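Cytosine deaminase (PDB 4R85) probably catalyses the iron-dependent hydrolytic deamination of cytosine and 5-methylcytosine. Local coordinates at residues Ile49-Glu54 against Gly110-Arg115; Pro369-Ile374 against Ser393-Lys398; Gly300-Phe305 against Thr349-Arg354; Asn321-Leu326 against Arg343-Val348. One frame throughout, in Å; residues are numbered along the deposited sequence.

Contact 1: Ile49-Glu54 against Gly110-Arg115; sequences IPPFVE and GVQHVR
The Phe52 ring lies beside Gly110, whose carbonyl O approaches CD1 obliquely at 4.1 Å, and one face of the ring takes the Ile49 CD1 methyl near its rim. The other flat groups gather around Pro51: its CG is 3.6 Å from both CD and NE2 of the Gln112 amide, while its CB comes obliquely to the His113 imidazole, a ring that also meets Tyr362. The Gln112 amide reaches onward, OE1 to Arg395 and NE2 to the carbonyl of Ile394. These groups flank the parallel pairing of strands 47-57 and 111-119, the first two strands of the amidohydrolase TIM barrel, just after Gly110 ends helix 92-108 in a Schellman motif. Phe52 N donates to Gly110 O from 38° above the carbonyl plane, and Phe52 O accepts from Gln112 N at 3.2 Å. A beta bulge follows: three steps from Val111 to Val114 match two from Phe52 to Glu54, and the buried His113 N is left without a partner. Beyond it the bonds straighten, with Glu54 N to His113 O at 2.8 Å and 171°, and Arg115 N to Glu54 O at 2.9 Å. Glu54 CG stands anti to the backbone N (chi1 177°); the chain then bends at chi2, taking the carboxylate away from strand 111-119. OE2 accepts from the backbone N of the iron ligand His56 and OE1 from Gln307 N.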
# COMPACT_ATOMS: atom_id res chain seq x y z
N ILE A 49 -5.77 -12.10 -18.33
CA ILE A 49 -6.23 -12.80 -17.13
C ILE A 49 -7.75 -12.75 -17.05
O ILE A 49 -8.38 -11.88 -17.66
CB ILE A 49 -5.70 -12.15 -15.84
CG1 ILE A 49 -6.04 -10.66 -15.83
CG2 ILE A 49 -4.20 -12.35 -15.71
CD1 ILE A 49 -5.84 -10.00 -14.49
N PRO A 50 -8.35 -13.68 -16.30
CA PRO A 50 -9.77 -13.53 -16.00
C PRO A 50 -9.97 -12.27 -15.12
O PRO A 50 -9.00 -11.76 -14.56
CB PRO A 50 -10.10 -14.82 -15.23
CG PRO A 50 -8.78 -15.25 -14.64
CD PRO A 50 -7.78 -14.91 -15.71
N PRO A 51 -11.21 -11.76 -15.03
CA PRO A 51 -11.41 -10.47 -14.35
C PRO A 51 -11.02 -10.50 -12.88
O PRO A 51 -11.00 -11.56 -12.24
CB PRO A 51 -12.93 -10.25 -14.47
CG PRO A 51 -13.37 -11.14 -15.60
CD PRO A 51 -12.47 -12.33 -15.56
N PHE A 52 -10.68 -9.34 -12.34
CA PHE A 52 -10.45 -9.26 -10.91
C PHE A 52 -11.78 -9.50 -10.18
O PHE A 52 -12.85 -9.28 -10.74
CB PHE A 52 -9.87 -7.90 -10.52
CG PHE A 52 -8.43 -7.72 -10.93
CD1 PHE A 52 -8.06 -6.72 -11.81
CD2 PHE A 52 -7.44 -8.56 -10.42
CE1 PHE A 52 -6.74 -6.55 -12.19
CE2 PHE A 52 -6.12 -8.39 -10.79
CZ PHE A 52 -5.76 -7.39 -11.68
N VAL A 53 -11.68 -9.97 -8.94
CA VAL A 53 -12.85 -10.23 -8.12
C VAL A 53 -12.78 -9.37 -6.86
O VAL A 53 -11.71 -9.19 -6.28
CB VAL A 53 -12.91 -11.72 -7.72
CG1 VAL A 53 -14.13 -12.02 -6.86
CG2 VAL A 53 -12.87 -12.62 -8.95
N GLU A 54 -13.91 -8.80 -6.46
CA GLU A 54 -14.02 -8.13 -5.18
C GLU A 54 -14.96 -8.96 -4.34
O GLU A 54 -16.17 -8.76 -4.38
CB GLU A 54 -14.57 -6.72 -5.35
CG GLU A 54 -14.78 -6.00 -4.02
CD GLU A 54 -13.63 -6.25 -3.04
OE1 GLU A 54 -12.59 -5.58 -3.17
OE2 GLU A 54 -13.76 -7.13 -2.16
N GLY A 110 -11.09 -3.25 -13.49
CA GLY A 110 -11.13 -4.61 -14.01
C GLY A 110 -11.93 -5.63 -13.21
O GLY A 110 -11.85 -6.83 -13.47
N VAL A 111 -12.72 -5.16 -12.25
CA VAL A 111 -13.52 -6.07 -11.44
C VAL A 111 -14.84 -6.39 -12.12
O VAL A 111 -15.60 -5.48 -12.45
CB VAL A 111 -13.83 -5.47 -10.06
CG1 VAL A 111 -14.76 -6.39 -9.30
CG2 VAL A 111 -12.53 -5.26 -9.29
N GLN A 112 -15.13 -7.68 -12.32
CA GLN A 112 -16.40 -8.09 -12.92
C GLN A 112 -17.24 -8.98 -12.00
O GLN A 112 -18.36 -9.36 -12.34
CB GLN A 112 -16.17 -8.79 -14.26
CG GLN A 112 -15.62 -7.90 -15.37
CD GLN A 112 -15.66 -8.60 -16.72
OE1 GLN A 112 -16.57 -9.37 -17.00
NE2 GLN A 112 -14.65 -8.34 -17.56
N HIS A 113 -16.66 -9.34 -10.87
CA HIS A 113 -17.34 -10.17 -9.88
C HIS A 113 -17.25 -9.52 -8.51
O HIS A 113 -16.17 -9.16 -8.04
CB HIS A 113 -16.74 -11.58 -9.87
CG HIS A 113 -16.92 -12.30 -11.16
ND1 HIS A 113 -18.11 -12.91 -11.51
CD2 HIS A 113 -16.08 -12.49 -12.20
CE1 HIS A 113 -17.98 -13.45 -12.71
NE2 HIS A 113 -16.76 -13.21 -13.15
N VAL A 114 -18.41 -9.34 -7.88
CA VAL A 114 -18.48 -8.61 -6.63
C VAL A 114 -19.41 -9.31 -5.65
O VAL A 114 -20.50 -9.72 -6.03
CB VAL A 114 -19.02 -7.18 -6.86
CG1 VAL A 114 -19.17 -6.42 -5.52
CG2 VAL A 114 -18.14 -6.40 -7.82
N ARG A 115 -18.99 -9.44 -4.40
CA ARG A 115 -19.89 -9.89 -3.36
C ARG A 115 -20.04 -8.77 -2.34
O ARG A 115 -19.05 -8.36 -1.71
CB ARG A 115 -19.38 -11.17 -2.69
CG ARG A 115 -20.21 -11.61 -1.49
CD ARG A 115 -19.64 -12.89 -0.86
NE ARG A 115 -20.00 -14.08 -1.63
CZ ARG A 115 -19.61 -15.30 -1.30
NH1 ARG A 115 -18.85 -15.47 -0.23
NH2 ARG A 115 -19.98 -16.34 -2.04

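Contact 2: Pro369-Ile374 against Ser393-Lys398; sequences PANLLI and SIRHGK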
# COMPACT_ATOMS: atom_id res chain seq x y z
N PRO A 369 -17.19 -18.33 -20.26
CA PRO A 369 -17.58 -16.98 -20.69
C PRO A 369 -16.37 -16.13 -21.08
O PRO A 369 -15.32 -16.21 -20.44
CB PRO A 369 -18.24 -16.39 -19.45
CG PRO A 369 -18.76 -17.56 -18.71
CD PRO A 369 -17.78 -18.67 -18.95
N ALA A 370 -16.54 -15.34 -22.13
CA ALA A 370 -15.49 -14.44 -22.59
C ALA A 370 -15.42 -13.19 -21.70
O ALA A 370 -15.77 -12.09 -22.13
CB ALA A 370 -15.71 -14.06 -24.05
N ASN A 371 -15.00 -13.39 -20.46
CA ASN A 371 -14.77 -12.32 -19.52
C ASN A 371 -13.29 -12.32 -19.18
O ASN A 371 -12.79 -13.27 -18.59
CB ASN A 371 -15.55 -12.56 -18.22
CG ASN A 371 -17.05 -12.72 -18.46
OD1 ASN A 371 -17.58 -12.30 -19.48
ND2 ASN A 371 -17.73 -13.33 -17.50
N LEU A 372 -12.59 -11.25 -19.57
CA LEU A 372 -11.15 -11.19 -19.35
C LEU A 372 -10.59 -9.77 -19.45
O LEU A 372 -11.25 -8.86 -19.96
CB LEU A 372 -10.42 -12.11 -20.35
CG LEU A 372 -10.39 -11.68 -21.82
CD1 LEU A 372 -9.23 -12.35 -22.54
CD2 LEU A 372 -11.70 -12.01 -22.52
N LEU A 373 -9.36 -9.61 -18.95
CA LEU A 373 -8.67 -8.33 -18.97
C LEU A 373 -7.34 -8.46 -19.67
O LEU A 373 -6.74 -9.54 -19.71
CB LEU A 373 -8.40 -7.85 -17.54
CG LEU A 373 -9.52 -7.87 -16.50
CD1 LEU A 373 -8.97 -7.41 -15.16
CD2 LEU A 373 -10.69 -7.00 -16.94
N ILE A 374 -6.87 -7.35 -20.21
CA ILE A 374 -5.48 -7.25 -20.62
C ILE A 374 -4.80 -6.26 -19.68
O ILE A 374 -5.20 -5.10 -19.60
CB ILE A 374 -5.35 -6.79 -22.08
CG1 ILE A 374 -5.96 -7.84 -23.02
CG2 ILE A 374 -3.88 -6.54 -22.43
CD1 ILE A 374 -6.03 -7.40 -24.45
N SER A 393 -10.97 -4.28 -20.74
CA SER A 393 -11.84 -5.19 -20.01
C SER A 393 -12.89 -5.69 -20.99
O SER A 393 -13.58 -4.89 -21.62
CB SER A 393 -12.51 -4.50 -18.83
OG SER A 393 -13.28 -5.42 -18.07
N ILE A 394 -12.98 -7.00 -21.11
CA ILE A 394 -13.92 -7.64 -22.01
C ILE A 394 -14.91 -8.43 -21.18
O ILE A 394 -14.53 -9.16 -20.27
CB ILE A 394 -13.20 -8.56 -23.02
CG1 ILE A 394 -12.27 -7.72 -23.90
CG2 ILE A 394 -14.21 -9.32 -23.88
CD1 ILE A 394 -11.39 -8.54 -24.84
N ARG A 395 -16.19 -8.27 -21.48
CA ARG A 395 -17.23 -8.95 -20.73
C ARG A 395 -18.29 -9.46 -21.69
O ARG A 395 -18.80 -8.71 -22.50
CB ARG A 395 -17.86 -7.99 -19.72
CG ARG A 395 -19.04 -8.56 -18.98
CD ARG A 395 -19.45 -7.65 -17.86
NE ARG A 395 -20.67 -8.11 -17.20
CZ ARG A 395 -20.69 -9.05 -16.26
NH1 ARG A 395 -19.56 -9.64 -15.89
NH2 ARG A 395 -21.84 -9.41 -15.70
N HIS A 396 -18.59 -10.75 -21.59
CA HIS A 396 -19.50 -11.41 -22.53
C HIS A 396 -19.10 -11.17 -23.99
O HIS A 396 -19.95 -11.03 -24.87
CB HIS A 396 -20.95 -10.98 -22.26
CG HIS A 396 -21.40 -11.23 -20.85
ND1 HIS A 396 -22.47 -10.57 -20.29
CD2 HIS A 396 -20.92 -12.06 -19.89
CE1 HIS A 396 -22.63 -10.98 -19.04
NE2 HIS A 396 -21.71 -11.88 -18.78
N GLY A 397 -17.79 -11.12 -24.24
CA GLY A 397 -17.27 -11.01 -25.59
C GLY A 397 -17.20 -9.60 -26.16
O GLY A 397 -16.84 -9.43 -27.32
N LYS A 398 -17.54 -8.60 -25.36
CA LYS A 398 -17.51 -7.21 -25.83
C LYS A 398 -16.57 -6.37 -24.97
O LYS A 398 -16.48 -6.57 -23.77
CB LYS A 398 -18.90 -6.59 -25.77
CG LYS A 398 -19.95 -7.31 -26.60
CD LYS A 398 -21.33 -6.73 -26.33
CE LYS A 398 -22.41 -7.46 -27.12
NZ LYS A 398 -23.78 -7.01 -26.72
O HOH W 1 -20.85 -14.76 -17.28
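Leu372 and Ile394 form the antiparallel hydrogen-bonded pair of this contact, with Leu372 N to Ile394 O at 2.9 Å and Ile394 N to Leu372 O at 2.8 Å. Where Arg395-Lys398 reverses the chain in a type I' turn, Gly397 N donates to Ala370 O at 3.1 Å. One side chain joins this polar set: Asn371 OD1 receives the backbone N-H of His396 at 2.8 Å in an almost straight bond (176°). Asn371 CG, turned beside its own backbone N (chi1 -57°), brings the amide to the turn. Leu372 and Ile394 run alongside each other in a common direction and make the apolar contact, CD2 of the former 3.8 Å from CB of the latter. In the neighbouring non-hydrogen-bonded pair, on the opposite face, Leu373 CD2 packs against OG and CB of Ser393. Within the turn, Arg395 CG sits over the centre of the His396 ring, 4.0 Å above its plane. The Arg395 guanidinium donates to Ala139 O and forms a salt bridge with Asp143. Strand 372-375 lies between 390-395 and the barrel strand 47-57, while Leu372 and Ile394 press on strands 2-7 and 14-20 of the small separate sheet.

Contact 3: Gly300-Phe305 against Thr349-Arg354; sequences GINVCF and TDNSAR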
# COMPACT_ATOMS: atom_id res chain seq x y z
N GLY A 300 -2.79 -25.28 2.19
CA GLY A 300 -3.68 -25.71 1.12
C GLY A 300 -5.11 -25.20 1.28
O GLY A 300 -6.04 -25.73 0.69
N ILE A 301 -5.27 -24.18 2.10
CA ILE A 301 -6.60 -23.63 2.40
C ILE A 301 -6.78 -22.41 1.51
O ILE A 301 -5.86 -21.61 1.36
CB ILE A 301 -6.70 -23.28 3.89
CG1 ILE A 301 -6.70 -24.57 4.72
CG2 ILE A 301 -7.93 -22.41 4.20
CD1 ILE A 301 -6.46 -24.34 6.21
N ASN A 302 -7.94 -22.28 0.88
CA ASN A 302 -8.18 -21.17 -0.04
C ASN A 302 -8.36 -19.85 0.71
O ASN A 302 -9.25 -19.73 1.54
CB ASN A 302 -9.42 -21.42 -0.88
CG ASN A 302 -9.55 -20.43 -2.02
OD1 ASN A 302 -8.61 -20.24 -2.79
ND2 ASN A 302 -10.70 -19.79 -2.13
N VAL A 303 -7.52 -18.87 0.39
CA VAL A 303 -7.61 -17.54 1.02
C VAL A 303 -7.47 -16.47 -0.07
O VAL A 303 -6.82 -16.70 -1.09
CB VAL A 303 -6.55 -17.38 2.15
CG1 VAL A 303 -5.14 -17.53 1.60
CG2 VAL A 303 -6.71 -16.04 2.90
N CYS A 304 -8.11 -15.32 0.11
CA CYS A 304 -7.99 -14.25 -0.87
C CYS A 304 -8.10 -12.88 -0.21
O CYS A 304 -8.36 -12.79 0.98
CB CYS A 304 -9.03 -14.43 -1.97
SG CYS A 304 -10.72 -14.33 -1.36
N PHE A 305 -7.87 -11.82 -0.99
CA PHE A 305 -7.87 -10.45 -0.46
C PHE A 305 -9.06 -9.64 -0.97
O PHE A 305 -9.53 -9.86 -2.09
CB PHE A 305 -6.60 -9.71 -0.86
CG PHE A 305 -5.35 -10.21 -0.19
CD1 PHE A 305 -5.29 -10.31 1.20
CD2 PHE A 305 -4.24 -10.58 -0.94
CE1 PHE A 305 -4.14 -10.77 1.83
CE2 PHE A 305 -3.08 -11.04 -0.32
CZ PHE A 305 -3.03 -11.14 1.07
N THR A 349 -7.79 -13.14 -8.00
CA THR A 349 -8.50 -13.73 -9.13
C THR A 349 -9.03 -15.13 -8.79
O THR A 349 -10.14 -15.27 -8.26
CB THR A 349 -7.63 -13.77 -10.45
OG1 THR A 349 -6.43 -14.52 -10.23
CG2 THR A 349 -7.29 -12.35 -10.93
N ASP A 350 -8.24 -16.16 -9.10
CA ASP A 350 -8.65 -17.56 -8.91
C ASP A 350 -9.20 -17.89 -7.54
O ASP A 350 -10.25 -18.54 -7.43
CB ASP A 350 -7.47 -18.51 -9.20
CG ASP A 350 -6.95 -18.40 -10.62
OD1 ASP A 350 -7.62 -17.77 -11.48
OD2 ASP A 350 -5.86 -18.95 -10.89
N ASN A 351 -8.50 -17.49 -6.48
CA ASN A 351 -8.90 -17.89 -5.14
C ASN A 351 -10.21 -17.20 -4.75
O ASN A 351 -11.07 -17.79 -4.09
CB ASN A 351 -7.83 -17.52 -4.12
CG ASN A 351 -6.56 -18.34 -4.29
OD1 ASN A 351 -6.40 -19.06 -5.28
ND2 ASN A 351 -5.65 -18.22 -3.33
N SER A 352 -10.34 -15.95 -5.16
CA SER A 352 -11.56 -15.19 -4.92
C SER A 352 -12.75 -15.77 -5.69
O SER A 352 -13.87 -15.85 -5.16
CB SER A 352 -11.33 -13.73 -5.31
OG SER A 352 -10.25 -13.19 -4.58
N ALA A 353 -12.52 -16.20 -6.93
CA ALA A 353 -13.58 -16.85 -7.70
C ALA A 353 -14.04 -18.14 -7.02
O ALA A 353 -15.22 -18.49 -7.07
CB ALA A 353 -13.13 -17.12 -9.13
N ARG A 354 -13.11 -18.85 -6.39
CA ARG A 354 -13.46 -20.07 -5.68
C ARG A 354 -14.33 -19.78 -4.46
O ARG A 354 -15.27 -20.51 -4.15
CB ARG A 354 -12.19 -20.82 -5.26
CG ARG A 354 -12.45 -22.12 -4.53
CD ARG A 354 -11.14 -22.89 -4.35
NE ARG A 354 -11.27 -23.95 -3.35
CZ ARG A 354 -10.25 -24.64 -2.84
NH1 ARG A 354 -9.00 -24.37 -3.22
NH2 ARG A 354 -10.48 -25.58 -1.94
O HOH W 2 -6.26 -24.25 -1.83
O HOH W 3 -9.93 -10.61 -4.69
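Asn302 packs against Asn351 and Arg354 where the last strand of the TIM barrel, 303-305, meets the start of helix 350-355. Its CB lies 3.7 Å above one face of the Arg354 guanidinium, toward the rim. CG, anti to the backbone N (chi1 -168°), lies 3.7 Å from Arg354 CD. The amide, 17° from the guanidinium plane and stacked with it, runs back along the Arg354 methylenes, ND2 reaching CB, so that the two side chains point in opposing senses. OD1 is pressed close to the side chain of Asn351, 3.1 Å from its CB. At the tip, ND2 gives Asn351 O a 2.8 Å bond that is almost straight (176°) and lies in the plane of the Asn302 amide; Asn266 OD1 is a second acceptor for this nitrogen. Asn351 answers with its own amide, whose ND2 donates to Val303 O at 2.9 Å in the carbonyl plane. The two asparagines thus make reciprocal bonds, each giving its amide N-H to a main-chain oxygen of the other segment, which fixes the rotation of both amides. Further along the strand, Cys304 CB rests against Ser352 OG, and the chain continues to the iron ligand Asp308. Val53 and Pro55 of the first barrel strand also touch Ser352, while Cys304 borders Ile268 of strand 266-269. A water bridges Ser352 and Phe305, accepting from Ser352 OG at 2.6 Å and donating to Phe305 O at 2.7 Å.

Contact 4: Asn321-Leu326 against Arg343-Val348; sequences NILRIL and RCLDFV
Leu326, on helix 322-332, meets four residues of 343-348, a segment whose middle, 344-347, makes a 3-10 turn. At its start Arg343 braces the turn from within: NE and NH1 both grip Asp346 OD2 side-on, NE at 2.9 Å, in a salt bridge, and Phe347 CZ lies over one face of the guanidinium. Arg343 also pairs with Asp297. Cys344 is the first to touch the helix, its carbonyl O 3.5 Å from Leu326 CD1 and its SG beside CD2 of the same leucine. Next, Leu345 places one methyl, CD2, against two leucines: it is 3.8 Å from Leu326 CD2, the side chains crossing at about a right angle, and 4.0 Å from Leu323 CD2. Asp346 turns its CB from the helix, and its second oxygen, OD1, forms a salt bridge with Arg9. Phe347 contributes CB, which lies near Leu326 CD1, while its ring leads off toward Arg343. Val348 closes the segment with the tightest side-chain packing of the contact, CG1 at 3.6 Å from Ile322 CG1 as the two side chains pass in opposing senses; the same methyl also touches Leu326 CB. The side-chain contacts across the segments are apolar. They lie beside the first and last strands of the amidohydrolase TIM barrel, to which Val348 and Phe347 are bonded by backbone at Val53 and Phe305. Phe52 of strand 47-57 touches Ile322, Leu323 and Val348, helix 380-386 packs on Leu326, Cys344 and Leu345, and strand 303-305 reaches Leu326 through Phe305.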
# COMPACT_ATOMS: atom_id res chain seq x y z
N ASN A 321 -9.36 -0.17 -6.63
CA ASN A 321 -8.21 -0.90 -7.21
C ASN A 321 -7.71 -2.05 -6.32
O ASN A 321 -7.01 -1.82 -5.34
CB ASN A 321 -7.06 0.07 -7.50
CG ASN A 321 -5.87 -0.60 -8.19
OD1 ASN A 321 -5.99 -1.71 -8.72
ND2 ASN A 321 -4.73 0.08 -8.19
N ILE A 322 -8.07 -3.28 -6.69
CA ILE A 322 -7.69 -4.45 -5.89
C ILE A 322 -6.17 -4.71 -5.87
O ILE A 322 -5.65 -5.37 -4.96
CB ILE A 322 -8.46 -5.72 -6.35
CG1 ILE A 322 -8.43 -6.81 -5.26
CG2 ILE A 322 -7.89 -6.25 -7.66
CD1 ILE A 322 -9.67 -6.85 -4.40
N LEU A 323 -5.45 -4.19 -6.86
CA LEU A 323 -3.99 -4.37 -6.88
C LEU A 323 -3.33 -3.62 -5.72
O LEU A 323 -2.26 -4.00 -5.26
CB LEU A 323 -3.40 -3.92 -8.21
CG LEU A 323 -3.70 -4.85 -9.39
CD1 LEU A 323 -2.95 -4.40 -10.64
CD2 LEU A 323 -3.36 -6.29 -9.04
N ARG A 324 -3.97 -2.55 -5.26
CA ARG A 324 -3.44 -1.81 -4.13
C ARG A 324 -3.57 -2.68 -2.88
O ARG A 324 -2.67 -2.72 -2.04
CB ARG A 324 -4.18 -0.47 -3.95
CG ARG A 324 -3.50 0.50 -2.99
CD ARG A 324 -4.31 1.80 -2.81
NE ARG A 324 -5.66 1.51 -2.32
CZ ARG A 324 -6.03 1.57 -1.04
NH1 ARG A 324 -5.16 1.95 -0.11
NH2 ARG A 324 -7.27 1.25 -0.70
N ILE A 325 -4.71 -3.37 -2.77
CA ILE A 325 -4.98 -4.28 -1.65
C ILE A 325 -4.02 -5.47 -1.65
O ILE A 325 -3.49 -5.87 -0.60
CB ILE A 325 -6.41 -4.85 -1.74
CG1 ILE A 325 -7.44 -3.73 -1.76
CG2 ILE A 325 -6.69 -5.84 -0.61
CD1 ILE A 325 -7.13 -2.53 -0.90
N LEU A 326 -3.81 -6.03 -2.83
CA LEU A 326 -2.86 -7.12 -2.99
C LEU A 326 -1.49 -6.69 -2.50
O LEU A 326 -0.87 -7.40 -1.73
CB LEU A 326 -2.79 -7.56 -4.46
CG LEU A 326 -1.76 -8.65 -4.80
CD1 LEU A 326 -2.05 -9.91 -3.99
CD2 LEU A 326 -1.77 -8.95 -6.30
N ARG A 343 3.15 -16.00 -8.18
CA ARG A 343 1.75 -16.46 -8.26
C ARG A 343 0.79 -15.58 -7.45
O ARG A 343 -0.32 -16.01 -7.14
CB ARG A 343 1.62 -17.93 -7.81
CG ARG A 343 2.28 -18.30 -6.47
CD ARG A 343 1.57 -17.72 -5.24
NE ARG A 343 0.21 -18.23 -5.10
CZ ARG A 343 -0.23 -18.90 -4.04
NH1 ARG A 343 -1.48 -19.35 -4.00
NH2 ARG A 343 0.58 -19.12 -3.01
N CYS A 344 1.22 -14.37 -7.09
CA CYS A 344 0.42 -13.54 -6.17
C CYS A 344 -0.94 -13.13 -6.73
O CYS A 344 -1.85 -12.77 -5.97
CB CYS A 344 1.19 -12.30 -5.72
SG CYS A 344 1.57 -11.13 -7.05
N LEU A 345 -1.11 -13.18 -8.05
CA LEU A 345 -2.41 -12.80 -8.61
C LEU A 345 -3.53 -13.79 -8.24
O LEU A 345 -4.72 -13.44 -8.34
CB LEU A 345 -2.34 -12.56 -10.12
CG LEU A 345 -1.63 -11.27 -10.56
CD1 LEU A 345 -1.60 -11.13 -12.09
CD2 LEU A 345 -2.28 -10.04 -9.91
N ASP A 346 -3.15 -14.99 -7.81
CA ASP A 346 -4.11 -15.96 -7.27
C ASP A 346 -5.06 -15.33 -6.24
O ASP A 346 -6.25 -15.66 -6.19
CB ASP A 346 -3.39 -17.10 -6.54
CG ASP A 346 -2.68 -18.08 -7.47
OD1 ASP A 346 -2.87 -18.02 -8.71
OD2 ASP A 346 -1.94 -18.93 -6.93
N PHE A 347 -4.52 -14.45 -5.41
CA PHE A 347 -5.27 -13.93 -4.25
C PHE A 347 -6.34 -12.91 -4.60
O PHE A 347 -7.15 -12.55 -3.74
CB PHE A 347 -4.31 -13.38 -3.19
CG PHE A 347 -3.34 -14.42 -2.69
CD1 PHE A 347 -3.78 -15.47 -1.91
CD2 PHE A 347 -2.00 -14.36 -3.04
CE1 PHE A 347 -2.91 -16.45 -1.46
CE2 PHE A 347 -1.11 -15.34 -2.60
CZ PHE A 347 -1.57 -16.38 -1.80
N VAL A 348 -6.35 -12.45 -5.85
CA VAL A 348 -7.35 -11.48 -6.29
C VAL A 348 -8.05 -11.91 -7.57
O VAL A 348 -8.80 -11.14 -8.17
CB VAL A 348 -6.75 -10.09 -6.47
CG1 VAL A 348 -6.20 -9.58 -5.13
CG2 VAL A 348 -5.66 -10.13 -7.53

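Contacts 1, 3 and 4 cluster with centres 10 to 12 Å apart, while contact 2 lies about 11 Å from contact 1 and some 20 Å from the others. Contacts 1, 2 and 3 reach one sheet, in which 47-57 and 372-375 are neighbours, joined by Ile49 O with Leu373 N. Contact 1 closes before the rest open; contact 4 is nested in the loop that contact 3 closes, and contact 2 follows last. Segment 343-348 links the first and last barrel strands, while contact 2 belongs to the strands added beyond 47-57. The iron site draws ligands from the ends of several barrel strands, among them His56 at the end of 47-57 and Asp308 just after 303-305.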